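Local coordinates for oxidoreductase, short-chain dehydrogenase/reductase family (Aeromonas hydrophila subsp. hydrophila, PDB 3L6E), which probably works as a nucleotide-dependent oxidoreductase of the short-chain dehydrogenase/reductase family, perhaps reducing 3-dehydrosphinganine in sphingolipid metabolism, at residues 50-55 against 72-77; 66-71 against 116-121. All blocks are in the same frame, centred on the assembly; numbering follows the deposited sequence.

How the interactions relate
Helix 61-75 takes part in both contacts: its C-terminal end meets strand 51-55 in interaction 1, and its middle meets helix 98-123 in interaction 2. The centres of the two contacts are about 11 Å apart and direct packing joins them, since Ile54 CD1 lies 3.6 Å from Ala71 CB and Ile54 CG2 3.7 Å from Ala67 CB. Helix 61-75 is thus packed both against strand 51-55, outermost of the sheet within this chain, and against helix 98-123. In this family the dinucleotide binds at the C-terminal ends of the strands, whereas interaction 1 engages the beginning of strand 51-55. Interaction 2 joins two helices, with Phe68 also on strands 5-9 and 29-34.

Interaction 1 of 2, residues 50-55 against 72-77; sequences AVIGIV and VEWGGL. Unlike the reference sequence in segment 50-55: Val55 (reference Ala).
Ile52 lies over one face of the Trp74 indole, while the carbonyl of Ala50 arrives at the ring edge, near its plane. CG1 of Ile52 is modelled above the six-membered ring of the indole, but too close for carbon atoms, so the detail of this CH-pi contact is doubtful. CG2 lies toward the pyrrole side, 3.7 Å from Trp74 NE1, and CD1, nearest to CE3 and CD2 of the ring, also comes to 3.8 Å from Trp74 CB. At the edge, Ala50 O is 3.6 Å from Trp74 CH2. Val51 C lies 3.8 Å from Trp74 CZ2, neither over the face nor at the edge. The indole is carried to the strand by a first torsion that sets Trp74 CG anti to the backbone N (chi1 171°), and the side chains of Ile52 and Trp74 run past each other in opposite directions. Gly76, just past the helix, takes a positive phi, and its N still bonds Val72 O at 2.7 Å. Strand 51-55, helix 61-75 and strand 80-84 form a beta-alpha-beta crossover of the Rossmann-type fold, and Trp74 packs the end of its helix onto the first strand. The backbone of Ile52 is hydrogen-bonded to Val30 and Met32 of strand 29-34. Trp74 also touches Gln29 and Ser31 there, Ile52 reaches Glu44 of helix 37-47, and Val51, its CB directed away from segment 72-77, packs on helix 14-25.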
loop_
_atom_site.group_PDB
_atom_site.type_symbol
_atom_site.label_atom_id
_atom_site.label_comp_id
_atom_site.label_asym_id
_atom_site.label_seq_id
_atom_site.Cartn_x
_atom_site.Cartn_y
_atom_site.Cartn_z
ATOM N N ALA A 50 -20.635 -4.774 19.798
ATOM C CA ALA A 50 -19.637 -4.059 19.031
ATOM C C ALA A 50 -20.107 -3.756 17.599
ATOM O O ALA A 50 -19.528 -2.918 16.914
ATOM C CB ALA A 50 -18.344 -4.849 19.006
ATOM N N VAL A 51 -21.167 -4.427 17.160
ATOM C CA VAL A 51 -21.627 -4.322 15.773
ATOM C C VAL A 51 -23.146 -4.335 15.678
ATOM O O VAL A 51 -23.829 -4.738 16.610
ATOM C CB VAL A 51 -21.090 -5.497 14.888
ATOM C CG1 VAL A 51 -19.545 -5.482 14.785
ATOM C CG2 VAL A 51 -21.596 -6.835 15.413
ATOM N N ILE A 52 -23.654 -3.892 14.534
ATOM C CA ILE A 52 -25.021 -4.188 14.115
ATOM C C ILE A 52 -25.027 -4.656 12.671
ATOM O O ILE A 52 -24.250 -4.166 11.844
ATOM C CB ILE A 52 -25.942 -2.959 14.148
ATOM C CG1 ILE A 52 -25.111 -1.695 13.974
ATOM C CG2 ILE A 52 -26.767 -2.942 15.396
ATOM C CD1 ILE A 52 -25.708 -0.705 13.051
ATOM N N GLY A 53 -25.942 -5.570 12.377
ATOM C CA GLY A 53 -26.227 -5.982 11.016
ATOM C C GLY A 53 -27.363 -5.155 10.451
ATOM O O GLY A 53 -28.486 -5.196 10.953
ATOM N N ILE A 54 -27.052 -4.378 9.421
ATOM C CA ILE A 54 -28.067 -3.706 8.628
ATOM C C ILE A 54 -28.168 -4.476 7.317
ATOM O O ILE A 54 -27.198 -4.576 6.570
ATOM C CB ILE A 54 -27.672 -2.234 8.340
ATOM C CG1 ILE A 54 -27.541 -1.444 9.641
ATOM C CG2 ILE A 54 -28.666 -1.583 7.394
ATOM C CD1 ILE A 54 -26.478 -0.382 9.561
ATOM N N VAL A 55 -29.323 -5.070 7.058
ATOM C CA VAL A 55 -29.518 -5.746 5.783
ATOM C C VAL A 55 -29.883 -4.662 4.778
ATOM O O VAL A 55 -30.717 -3.802 5.060
ATOM C CB VAL A 55 -30.594 -6.841 5.839
ATOM C CG1 VAL A 55 -30.779 -7.485 4.462
ATOM C CG2 VAL A 55 -30.221 -7.909 6.861
ATOM N N VAL A 72 -25.917 5.546 10.971
ATOM C CA VAL A 72 -25.746 6.795 11.698
ATOM C C VAL A 72 -26.612 6.806 12.967
ATOM O O VAL A 72 -26.160 7.245 14.025
ATOM C CB VAL A 72 -26.051 8.011 10.803
ATOM C CG1 VAL A 72 -26.213 9.286 11.645
ATOM C CG2 VAL A 72 -24.943 8.185 9.758
ATOM N N GLU A 73 -27.836 6.290 12.869
ATOM C CA GLU A 73 -28.720 6.184 14.033
ATOM C C GLU A 73 -28.037 5.443 15.190
ATOM O O GLU A 73 -28.119 5.877 16.344
ATOM C CB GLU A 73 -30.034 5.496 13.644
ATOM C CG GLU A 73 -30.979 5.146 14.808
ATOM C CD GLU A 73 -32.234 4.397 14.357
ATOM O OE1 GLU A 73 -33.183 4.280 15.171
ATOM O OE2 GLU A 73 -32.279 3.926 13.191
ATOM N N TRP A 74 -27.349 4.347 14.869
ATOM C CA TRP A 74 -26.771 3.465 15.883
ATOM C C TRP A 74 -25.351 3.853 16.319
ATOM O O TRP A 74 -24.991 3.685 17.485
ATOM C CB TRP A 74 -26.819 2.012 15.399
ATOM C CG TRP A 74 -26.072 1.028 16.253
ATOM C CD1 TRP A 74 -26.565 0.311 17.303
ATOM C CD2 TRP A 74 -24.695 0.643 16.114
ATOM N NE1 TRP A 74 -25.578 -0.485 17.834
ATOM C CE2 TRP A 74 -24.424 -0.307 17.116
ATOM C CE3 TRP A 74 -23.666 1.011 15.235
ATOM C CZ2 TRP A 74 -23.167 -0.901 17.267
ATOM C CZ3 TRP A 74 -22.415 0.412 15.381
ATOM C CH2 TRP A 74 -22.180 -0.530 16.384
ATOM N N GLY A 75 -24.550 4.380 15.400
ATOM C CA GLY A 75 -23.179 4.716 15.736
ATOM C C GLY A 75 -22.754 6.148 15.536
ATOM O O GLY A 75 -21.588 6.478 15.734
ATOM N N GLY A 76 -23.685 7.014 15.149
ATOM C CA GLY A 76 -23.323 8.389 14.805
ATOM C C GLY A 76 -22.579 8.412 13.479
ATOM O O GLY A 76 -22.432 7.365 12.812
ATOM N N LEU A 77 -22.124 9.598 13.084
ATOM C CA LEU A 77 -21.421 9.759 11.812
ATOM C C LEU A 77 -20.165 8.895 11.822
ATOM O O LEU A 77 -19.496 8.802 12.861
ATOM C CB LEU A 77 -21.058 11.230 11.555
ATOM C CG LEU A 77 -22.199 12.240 11.447
ATOM C CD1 LEU A 77 -21.648 13.639 11.175
ATOM C CD2 LEU A 77 -23.217 11.850 10.380
#

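Interaction 2 of 2, residues 66-71 against 116-121; sequences VAFAAA and AQQTVR
Phe68 and Gln118 mark where the two helical segments come nearest, with their CA atoms 7.9 Å apart. Gln118 CG sits over one face of the Phe68 ring, 3.8 Å from the centroid and 23° off the normal, which meets the geometry of a CH-pi contact; the displacement is toward the rim, with Phe68 CG 3.5 Å from Gln118 CG. A bend in the glutamine chain (chi2 77°) then turns the amide alongside the base of the phenylalanine, OE1 coming to 3.8 Å from Phe68 CB. The amide is held at both ends. Arg121, side-on, gives Gln118 OE1 two hydrogen bonds, from NE at 3.1 Å and from NH2 at 2.7 Å. NE stands above the carbonyl plane, 66° out of it, and NH2 is tilted less, on the same face; neither hydrogen bond is straight. Gln118 NE2 in turn bonds Asp65 OD1 on helix 61-75, which fixes the amide's orientation and supplies a polar tie between the helices. Thr119 OG1, hydrogen-bonded to Val115 O, comes only within 4.5 Å of Phe68 CE1, at an oblique position. Helix 98-123 thus packs against helix 61-75, whose Phe68 also touches Ile7 of strand 5-9 and Met33 of strand 29-34.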
loop_
_atom_site.group_PDB
_atom_site.type_symbol
_atom_site.label_atom_id
_atom_site.label_comp_id
_atom_site.label_asym_id
_atom_site.label_seq_id
_atom_site.Cartn_x
_atom_site.Cartn_y
_atom_site.Cartn_z
ATOM N N VAL A 66 -31.734 4.342 3.353
ATOM C CA VAL A 66 -32.310 3.706 4.535
ATOM C C VAL A 66 -31.233 3.047 5.391
ATOM O O VAL A 66 -31.196 3.232 6.609
ATOM C CB VAL A 66 -33.417 2.679 4.137
ATOM C CG1 VAL A 66 -33.897 1.877 5.338
ATOM C CG2 VAL A 66 -34.609 3.395 3.479
ATOM N N ALA A 67 -30.348 2.296 4.740
ATOM C CA ALA A 67 -29.290 1.560 5.421
ATOM C C ALA A 67 -28.312 2.491 6.138
ATOM O O ALA A 67 -27.849 2.174 7.228
ATOM C CB ALA A 67 -28.538 0.653 4.431
ATOM N N PHE A 68 -27.989 3.623 5.514
ATOM C CA PHE A 68 -27.059 4.569 6.111
ATOM C C PHE A 68 -27.686 5.337 7.272
ATOM O O PHE A 68 -26.987 5.671 8.238
ATOM C CB PHE A 68 -26.451 5.505 5.051
ATOM C CG PHE A 68 -25.178 4.969 4.424
ATOM C CD1 PHE A 68 -23.932 5.328 4.930
ATOM C CD2 PHE A 68 -25.224 4.104 3.335
ATOM C CE1 PHE A 68 -22.741 4.835 4.362
ATOM C CE2 PHE A 68 -24.052 3.606 2.754
ATOM C CZ PHE A 68 -22.801 3.968 3.267
ATOM N N ALA A 69 -29.003 5.576 7.184
ATOM C CA ALA A 69 -29.774 6.235 8.231
ATOM C C ALA A 69 -29.802 5.429 9.529
ATOM O O ALA A 69 -29.727 6.003 10.614
ATOM C CB ALA A 69 -31.213 6.536 7.757
ATOM N N ALA A 70 -29.913 4.105 9.407
ATOM C CA ALA A 70 -29.854 3.218 10.564
ATOM C C ALA A 70 -28.433 3.176 11.146
ATOM O O ALA A 70 -28.252 3.201 12.373
ATOM C CB ALA A 70 -30.342 1.810 10.193
ATOM N N ALA A 71 -27.431 3.131 10.266
ATOM C CA ALA A 71 -26.029 3.124 10.708
ATOM C C ALA A 71 -25.671 4.368 11.538
ATOM O O ALA A 71 -25.160 4.253 12.662
ATOM C CB ALA A 71 -25.100 2.998 9.537
ATOM N N ALA A 116 -20.503 5.841 -2.391
ATOM C CA ALA A 116 -19.579 6.958 -2.455
ATOM C C ALA A 116 -20.341 8.285 -2.320
ATOM O O ALA A 116 -19.954 9.137 -1.526
ATOM C CB ALA A 116 -18.790 6.915 -3.735
ATOM N N GLN A 117 -21.446 8.428 -3.055
ATOM C CA GLN A 117 -22.238 9.666 -3.027
ATOM C C GLN A 117 -22.900 9.879 -1.687
ATOM O O GLN A 117 -22.983 11.003 -1.205
ATOM C CB GLN A 117 -23.318 9.669 -4.108
ATOM C CG GLN A 117 -22.771 9.779 -5.492
ATOM C CD GLN A 117 -23.816 9.574 -6.553
ATOM O OE1 GLN A 117 -23.518 9.707 -7.740
ATOM N NE2 GLN A 117 -25.053 9.262 -6.144
ATOM N N GLN A 118 -23.396 8.797 -1.106
ATOM C CA GLN A 118 -23.950 8.828 0.233
ATOM C C GLN A 118 -22.869 9.241 1.265
ATOM O O GLN A 118 -23.161 9.967 2.208
ATOM C CB GLN A 118 -24.594 7.470 0.555
ATOM C CG GLN A 118 -25.349 7.382 1.872
ATOM C CD GLN A 118 -26.730 8.025 1.857
ATOM O OE1 GLN A 118 -27.198 8.507 2.890
ATOM N NE2 GLN A 118 -27.393 8.029 0.696
ATOM N N THR A 119 -21.625 8.805 1.058
ATOM C CA THR A 119 -20.487 9.174 1.935
ATOM C C THR A 119 -20.063 10.638 1.782
ATOM O O THR A 119 -19.715 11.295 2.761
ATOM C CB THR A 119 -19.253 8.255 1.684
ATOM O OG1 THR A 119 -19.638 6.883 1.849
ATOM C CG2 THR A 119 -18.096 8.588 2.649
ATOM N N VAL A 120 -20.066 11.135 0.552
ATOM C CA VAL A 120 -19.774 12.543 0.285
ATOM C C VAL A 120 -20.827 13.397 1.014
ATOM O O VAL A 120 -20.505 14.321 1.767
ATOM C CB VAL A 120 -19.783 12.842 -1.241
ATOM C CG1 VAL A 120 -19.628 14.333 -1.522
ATOM C CG2 VAL A 120 -18.699 12.036 -1.979
ATOM N N ARG A 121 -22.086 13.039 0.813
ATOM C CA ARG A 121 -23.195 13.713 1.465
ATOM C C ARG A 121 -23.030 13.733 2.993
ATOM O O ARG A 121 -23.104 14.802 3.620
ATOM C CB ARG A 121 -24.508 13.046 1.046
ATOM C CG ARG A 121 -25.723 13.483 1.851
ATOM C CD ARG A 121 -26.929 12.616 1.502
ATOM N NE ARG A 121 -27.133 11.533 2.473
ATOM C CZ ARG A 121 -27.650 11.699 3.693
ATOM N NH1 ARG A 121 -28.013 12.910 4.126
ATOM N NH2 ARG A 121 -27.804 10.645 4.490
#